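Local coordinates for protein ammonium transporter (Kuenenia stuttgartiensis, PDB 6EU6) that probably senses ammonium at the membrane through an ammonium transporter domain and passes the signal on to a histidine kinase, at residues G186-S198 with F309-S321. Sequence-based numbering, arbitrary orientation.
Sequences GPRIDKYNPDGSS and FIEKTLKIDDPVS. With ZDM (nonyl 4-O-alpha-D-glucopyranosyl-beta-D-glucopyranoside), chain D.
Arg188 meets the carboxylate of Asp317 through NE and NH2, one nitrogen to each oxygen, an instance of how a paired arginine and aspartate can pin one loop to another. Asp317 OD2 lies near the guanidinium plane, 2.7 Å from Arg188 NE, while Arg188 NH2 reaches the syn lone pair of Asp317 OD1, the two flat groups turned 31° apart. The anti lone pair of OD2 takes the backbone N of Arg188 at 2.9 Å, so three N-H groups fix the rotation of this buried carboxylate. The arginine chain bends at chi3 (-76°), which lays one guanidinium face against Pro319, whose CG lies 3.8 Å above the guanidinium plane, over its centre; NH1 also pairs with Glu117. A leucine in place of Arg188 would probably cost Glu117 a partner and leave Asp317 held mainly by the backbone N-H, a water on OD1 and the nearby Lys191.

Lys191 runs past the same carboxylate, and its NZ meets Glu311 OE2 at 2.6 Å from the anti side, 18° out of the carboxylate plane. The other Glu311 oxygen receives Lys312, making a three-residue salt-bridge network. Tyr192 lies between two lysine chains: Lys191 CG sits over one face of the ring and Lys315 CD over the opposite one, the latter a CH-pi contact 4.0 Å from the centroid. The phenol OH gives its proton to Glu311 O at 2.6 Å, in the carbonyl plane and on a lone pair.

The detergent maltoside packs against Pro187, Tyr192, Gly196 and Lys315, and its O49 donates to Leu314 O. The whole is an interhelical loop contact of the ammonium transporter fold, in which the connection between helices 167-185 and 206-226 is tied by salt bridges to helix 289-312 at Glu311 and to the segment after it at Asp317.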
loop_
_atom_site.group_PDB
_atom_site.type_symbol
_atom_site.label_atom_id
_atom_site.label_comp_id
_atom_site.label_asym_id
_atom_site.label_seq_id
_atom_site.Cartn_x
_atom_site.Cartn_y
_atom_site.Cartn_z
ATOM N N GLY A 186 -2.215 34.204 -0.705
ATOM C CA GLY A 186 -3.184 34.780 -1.589
ATOM C C GLY A 186 -3.629 33.772 -2.615
ATOM O O GLY A 186 -3.019 32.714 -2.771
ATOM N N PRO A 187 -4.661 34.115 -3.368
ATOM C CA PRO A 187 -5.172 33.159 -4.368
ATOM C C PRO A 187 -4.301 32.948 -5.565
ATOM O O PRO A 187 -3.398 33.733 -5.884
ATOM C CB PRO A 187 -6.514 33.780 -4.831
ATOM C CG PRO A 187 -6.717 35.002 -3.942
ATOM C CD PRO A 187 -5.376 35.394 -3.402
ATOM N N ARG A 188 -4.549 31.852 -6.243
ATOM C CA ARG A 188 -3.849 31.635 -7.487
ATOM C C ARG A 188 -4.271 32.778 -8.454
ATOM O O ARG A 188 -5.426 33.247 -8.442
ATOM C CB ARG A 188 -4.196 30.238 -8.057
ATOM C CG ARG A 188 -3.622 29.064 -7.245
ATOM C CD ARG A 188 -4.110 27.726 -7.738
ATOM N NE ARG A 188 -5.502 27.552 -7.278
ATOM C CZ ARG A 188 -6.242 26.462 -7.481
ATOM N NH1 ARG A 188 -5.734 25.366 -8.057
ATOM N NH2 ARG A 188 -7.434 26.440 -6.989
ATOM N N ILE A 189 -3.337 33.210 -9.271
ATOM C CA ILE A 189 -3.603 34.251 -10.234
ATOM C C ILE A 189 -4.875 34.123 -11.040
ATOM O O ILE A 189 -5.615 35.092 -11.184
ATOM C CB ILE A 189 -2.452 34.499 -11.240
ATOM C CG1 ILE A 189 -2.226 33.273 -12.094
ATOM C CG2 ILE A 189 -1.238 35.023 -10.503
ATOM C CD1 ILE A 189 -0.958 33.270 -12.900
ATOM N N ASP A 190 -5.187 33.007 -11.628
ATOM C CA ASP A 190 -6.474 33.088 -12.413
ATOM C C ASP A 190 -7.633 32.472 -11.668
ATOM O O ASP A 190 -8.540 31.954 -12.298
ATOM C CB ASP A 190 -6.268 32.338 -13.709
ATOM C CG ASP A 190 -5.395 31.091 -13.499
ATOM O OD1 ASP A 190 -5.118 30.753 -12.278
ATOM O OD2 ASP A 190 -4.923 30.529 -14.529
ATOM N N LYS A 191 -7.634 32.485 -10.325
ATOM C CA LYS A 191 -8.700 31.772 -9.636
ATOM C C LYS A 191 -10.046 32.532 -9.741
ATOM O O LYS A 191 -11.111 31.926 -9.928
ATOM C CB LYS A 191 -8.327 31.577 -8.147
ATOM C CG LYS A 191 -9.450 31.000 -7.272
ATOM C CD LYS A 191 -9.913 29.639 -7.788
ATOM C CE LYS A 191 -11.099 29.144 -6.980
ATOM N NZ LYS A 191 -11.566 27.809 -7.442
ATOM N N TYR A 192 -9.976 33.844 -9.483
ATOM C CA TYR A 192 -11.212 34.630 -9.420
ATOM C C TYR A 192 -11.316 35.593 -10.567
ATOM O O TYR A 192 -10.338 36.180 -10.938
ATOM C CB TYR A 192 -11.246 35.403 -8.126
ATOM C CG TYR A 192 -11.253 34.469 -6.928
ATOM C CD1 TYR A 192 -12.320 33.597 -6.717
ATOM C CD2 TYR A 192 -10.179 34.403 -6.051
ATOM C CE1 TYR A 192 -12.336 32.699 -5.634
ATOM C CE2 TYR A 192 -10.190 33.527 -4.932
ATOM C CZ TYR A 192 -11.312 32.678 -4.736
ATOM O OH TYR A 192 -11.437 31.785 -3.680
ATOM N N ASN A 193 -12.494 35.750 -11.146
ATOM C CA ASN A 193 -12.641 36.735 -12.221
ATOM C C ASN A 193 -12.962 38.158 -11.700
ATOM O O ASN A 193 -13.327 38.328 -10.545
ATOM C CB ASN A 193 -13.727 36.226 -13.129
ATOM C CG ASN A 193 -13.387 34.873 -13.679
ATOM O OD1 ASN A 193 -12.286 34.691 -14.178
ATOM N ND2 ASN A 193 -14.265 33.929 -13.545
ATOM N N PRO A 194 -12.890 39.173 -12.573
ATOM C CA PRO A 194 -13.198 40.552 -12.175
ATOM C C PRO A 194 -14.612 40.705 -11.634
ATOM O O PRO A 194 -14.836 41.583 -10.778
ATOM C CB PRO A 194 -13.020 41.319 -13.473
ATOM C CG PRO A 194 -12.076 40.471 -14.284
ATOM C CD PRO A 194 -12.585 39.095 -14.015
ATOM N N ASP A 195 -15.562 39.844 -12.044
ATOM C CA ASP A 195 -16.895 39.866 -11.397
ATOM C C ASP A 195 -17.002 39.083 -10.114
ATOM O O ASP A 195 -18.088 38.942 -9.526
ATOM C CB ASP A 195 -17.975 39.388 -12.343
ATOM C CG ASP A 195 -17.851 37.911 -12.685
ATOM O OD1 ASP A 195 -16.833 37.308 -12.330
ATOM O OD2 ASP A 195 -18.767 37.358 -13.323
ATOM N N GLY A 196 -15.886 38.585 -9.602
ATOM C CA GLY A 196 -15.966 37.783 -8.379
ATOM C C GLY A 196 -16.285 36.309 -8.542
ATOM O O GLY A 196 -16.146 35.550 -7.579
ATOM N N SER A 197 -16.600 35.858 -9.752
ATOM C CA SER A 197 -16.883 34.419 -9.988
ATOM C C SER A 197 -15.591 33.598 -9.914
ATOM O O SER A 197 -14.480 34.146 -10.075
ATOM C CB SER A 197 -17.524 34.211 -11.320
ATOM O OG SER A 197 -16.682 34.642 -12.361
ATOM N N SER A 198 -15.764 32.318 -9.637
ATOM C CA SER A 198 -14.653 31.371 -9.362
ATOM C C SER A 198 -14.430 30.527 -10.561
ATOM O O SER A 198 -15.366 29.991 -11.063
ATOM C CB SER A 198 -14.968 30.418 -8.191
ATOM O OG SER A 198 -14.794 31.099 -6.991
ATOM N N PHE A 309 -18.333 27.710 0.592
ATOM C CA PHE A 309 -18.314 28.967 1.383
ATOM C C PHE A 309 -16.908 29.563 1.434
ATOM O O PHE A 309 -16.667 30.789 1.252
ATOM C CB PHE A 309 -18.878 28.685 2.760
ATOM C CG PHE A 309 -18.894 29.854 3.658
ATOM C CD1 PHE A 309 -19.906 30.798 3.564
ATOM C CD2 PHE A 309 -17.922 30.008 4.612
ATOM C CE1 PHE A 309 -19.914 31.913 4.382
ATOM C CE2 PHE A 309 -17.918 31.128 5.429
ATOM C CZ PHE A 309 -18.911 32.072 5.307
ATOM N N ILE A 310 -15.947 28.692 1.593
ATOM C CA ILE A 310 -14.555 29.085 1.766
ATOM C C ILE A 310 -14.062 29.648 0.434
ATOM O O ILE A 310 -13.389 30.672 0.353
ATOM C CB ILE A 310 -13.710 27.876 2.225
ATOM C CG1 ILE A 310 -14.027 27.537 3.684
ATOM C CG2 ILE A 310 -12.204 28.161 2.008
ATOM C CD1 ILE A 310 -13.594 26.120 4.057
ATOM N N GLU A 311 -14.358 28.917 -0.614
ATOM C CA GLU A 311 -13.947 29.280 -1.940
ATOM C C GLU A 311 -14.606 30.584 -2.479
ATOM O O GLU A 311 -13.924 31.413 -3.033
ATOM C CB GLU A 311 -14.287 28.163 -2.897
ATOM C CG GLU A 311 -13.910 28.500 -4.327
ATOM C CD GLU A 311 -14.499 27.518 -5.328
ATOM O OE1 GLU A 311 -15.488 26.861 -5.008
ATOM O OE2 GLU A 311 -13.974 27.440 -6.438
ATOM N N LYS A 312 -15.911 30.707 -2.331
ATOM C CA LYS A 312 -16.679 31.702 -3.059
ATOM C C LYS A 312 -17.142 32.866 -2.166
ATOM O O LYS A 312 -17.373 33.947 -2.642
ATOM C CB LYS A 312 -17.909 31.034 -3.664
ATOM C CG LYS A 312 -17.622 30.083 -4.789
ATOM C CD LYS A 312 -18.935 29.504 -5.257
ATOM C CE LYS A 312 -18.756 28.929 -6.636
ATOM N NZ LYS A 312 -18.311 27.547 -6.425
ATOM N N THR A 313 -17.267 32.660 -0.866
ATOM C CA THR A 313 -17.636 33.727 0.024
ATOM C C THR A 313 -16.413 34.254 0.731
ATOM O O THR A 313 -16.197 35.469 0.726
ATOM C CB THR A 313 -18.687 33.292 1.037
ATOM O OG1 THR A 313 -19.781 32.741 0.332
ATOM C CG2 THR A 313 -19.150 34.456 1.904
ATOM N N LEU A 314 -15.575 33.414 1.333
ATOM C CA LEU A 314 -14.377 33.956 1.993
ATOM C C LEU A 314 -13.307 34.308 0.986
ATOM O O LEU A 314 -12.371 35.069 1.258
ATOM C CB LEU A 314 -13.853 32.964 3.043
ATOM C CG LEU A 314 -14.804 32.585 4.136
ATOM C CD1 LEU A 314 -14.091 31.628 5.052
ATOM C CD2 LEU A 314 -15.116 33.838 4.900
ATOM N N LYS A 315 -13.392 33.731 -0.199
ATOM C CA LYS A 315 -12.376 33.898 -1.233
ATOM C C LYS A 315 -10.972 33.505 -0.799
ATOM O O LYS A 315 -9.939 34.209 -1.079
ATOM C CB LYS A 315 -12.480 35.293 -1.853
ATOM C CG LYS A 315 -13.754 35.360 -2.705
ATOM C CD LYS A 315 -13.606 36.140 -3.970
ATOM C CE LYS A 315 -14.748 35.912 -4.937
ATOM N NZ LYS A 315 -16.085 35.826 -4.321
ATOM N N ILE A 316 -10.939 32.398 -0.052
ATOM C CA ILE A 316 -9.653 31.722 0.236
ATOM C C ILE A 316 -9.469 30.624 -0.786
ATOM O O ILE A 316 -10.388 29.794 -0.991
ATOM C CB ILE A 316 -9.581 31.185 1.656
ATOM C CG1 ILE A 316 -9.801 32.354 2.620
ATOM C CG2 ILE A 316 -8.224 30.494 1.927
ATOM C CD1 ILE A 316 -10.073 31.933 4.041
ATOM N N ASP A 317 -8.354 30.679 -1.503
ATOM C CA ASP A 317 -8.113 29.702 -2.567
ATOM C C ASP A 317 -7.329 28.476 -2.015
ATOM O O ASP A 317 -6.114 28.560 -1.713
ATOM C CB ASP A 317 -7.379 30.332 -3.724
ATOM C CG ASP A 317 -7.234 29.375 -4.939
ATOM O OD1 ASP A 317 -7.941 28.358 -5.103
ATOM O OD2 ASP A 317 -6.388 29.666 -5.768
ATOM N N ASP A 318 -8.033 27.339 -1.962
ATOM C CA ASP A 318 -7.527 26.082 -1.308
ATOM C C ASP A 318 -7.635 24.970 -2.338
ATOM O O ASP A 318 -8.728 24.403 -2.565
ATOM C CB ASP A 318 -8.413 25.810 -0.147
ATOM C CG ASP A 318 -8.035 24.555 0.633
ATOM O OD1 ASP A 318 -7.140 23.736 0.213
ATOM O OD2 ASP A 318 -8.754 24.406 1.654
ATOM N N PRO A 319 -6.562 24.760 -3.077
ATOM C CA PRO A 319 -6.631 23.873 -4.258
ATOM C C PRO A 319 -7.091 22.436 -3.953
ATOM O O PRO A 319 -7.616 21.805 -4.822
ATOM C CB PRO A 319 -5.173 23.862 -4.738
ATOM C CG PRO A 319 -4.628 25.197 -4.275
ATOM C CD PRO A 319 -5.208 25.363 -2.914
ATOM N N VAL A 320 -6.944 21.941 -2.720
ATOM C CA VAL A 320 -7.359 20.579 -2.373
ATOM C C VAL A 320 -8.499 20.518 -1.385
ATOM O O VAL A 320 -8.793 19.461 -0.904
ATOM C CB VAL A 320 -6.187 19.738 -1.819
ATOM C CG1 VAL A 320 -4.994 19.748 -2.777
ATOM C CG2 VAL A 320 -5.796 20.193 -0.446
ATOM N N SER A 321 -9.080 21.659 -1.049
ATOM C CA SER A 321 -10.100 21.798 -0.020
ATOM C C SER A 321 -9.624 21.318 1.355
ATOM O O SER A 321 -10.380 20.700 2.103
ATOM C CB SER A 321 -11.381 21.109 -0.445
ATOM O OG SER A 321 -11.774 21.567 -1.702
HETATM C C1 ZDM D . -11.116 38.548 1.521
HETATM O O1 ZDM D . -9.772 39.056 -4.146
HETATM C C2 ZDM D . -11.466 38.962 0.074
HETATM O O2 ZDM D . -12.640 38.751 -6.491
HETATM C C3 ZDM D . -10.496 38.618 -1.097
HETATM O O3 ZDM D . -12.296 41.335 -2.490
HETATM C C4 ZDM D . -9.302 37.766 -0.638
HETATM O O4 ZDM D . -13.790 40.188 -4.547
HETATM C C5 ZDM D . -11.559 40.798 -3.599
HETATM O O5 ZDM D . -8.857 38.266 0.608
HETATM C C6 ZDM D . -9.638 38.125 1.788
HETATM O O6 ZDM D . -8.407 37.782 -6.190
HETATM C C7 ZDM D . -12.424 39.798 -4.357
HETATM O O7 ZDM D . -10.034 39.802 -1.784
HETATM C C8 ZDM D . -11.730 39.493 -5.663
HETATM C C9 ZDM D . -10.455 38.689 -5.349
HETATM C C10 ZDM D . -10.422 39.899 -3.155
HETATM C C11 ZDM D . -9.389 38.801 -6.433
HETATM O O16 ZDM D . -9.207 36.868 2.367
HETATM C C18 ZDM D . -9.936 36.071 3.300
HETATM C C19 ZDM D . -10.275 36.788 4.590
HETATM C C22 ZDM D . -10.127 35.901 5.815
HETATM C C25 ZDM D . -11.448 35.584 6.486
HETATM C C28 ZDM D . -11.343 34.507 7.575
HETATM C C31 ZDM D . -11.053 35.074 8.955
HETATM C C34 ZDM D . -11.549 34.175 10.065
HETATM O O49 ZDM D . -12.166 37.679 1.986
HETATM O O55 ZDM D . -11.645 40.364 0.158
HETATM C C57 ZDM D . -8.104 37.854 -1.596
HETATM O O61 ZDM D . -8.480 37.292 -2.854
HETATM O O HOH W 1 -7.201 23.044 -7.554
HETATM O O HOH W 2 -10.188 26.995 -4.624
#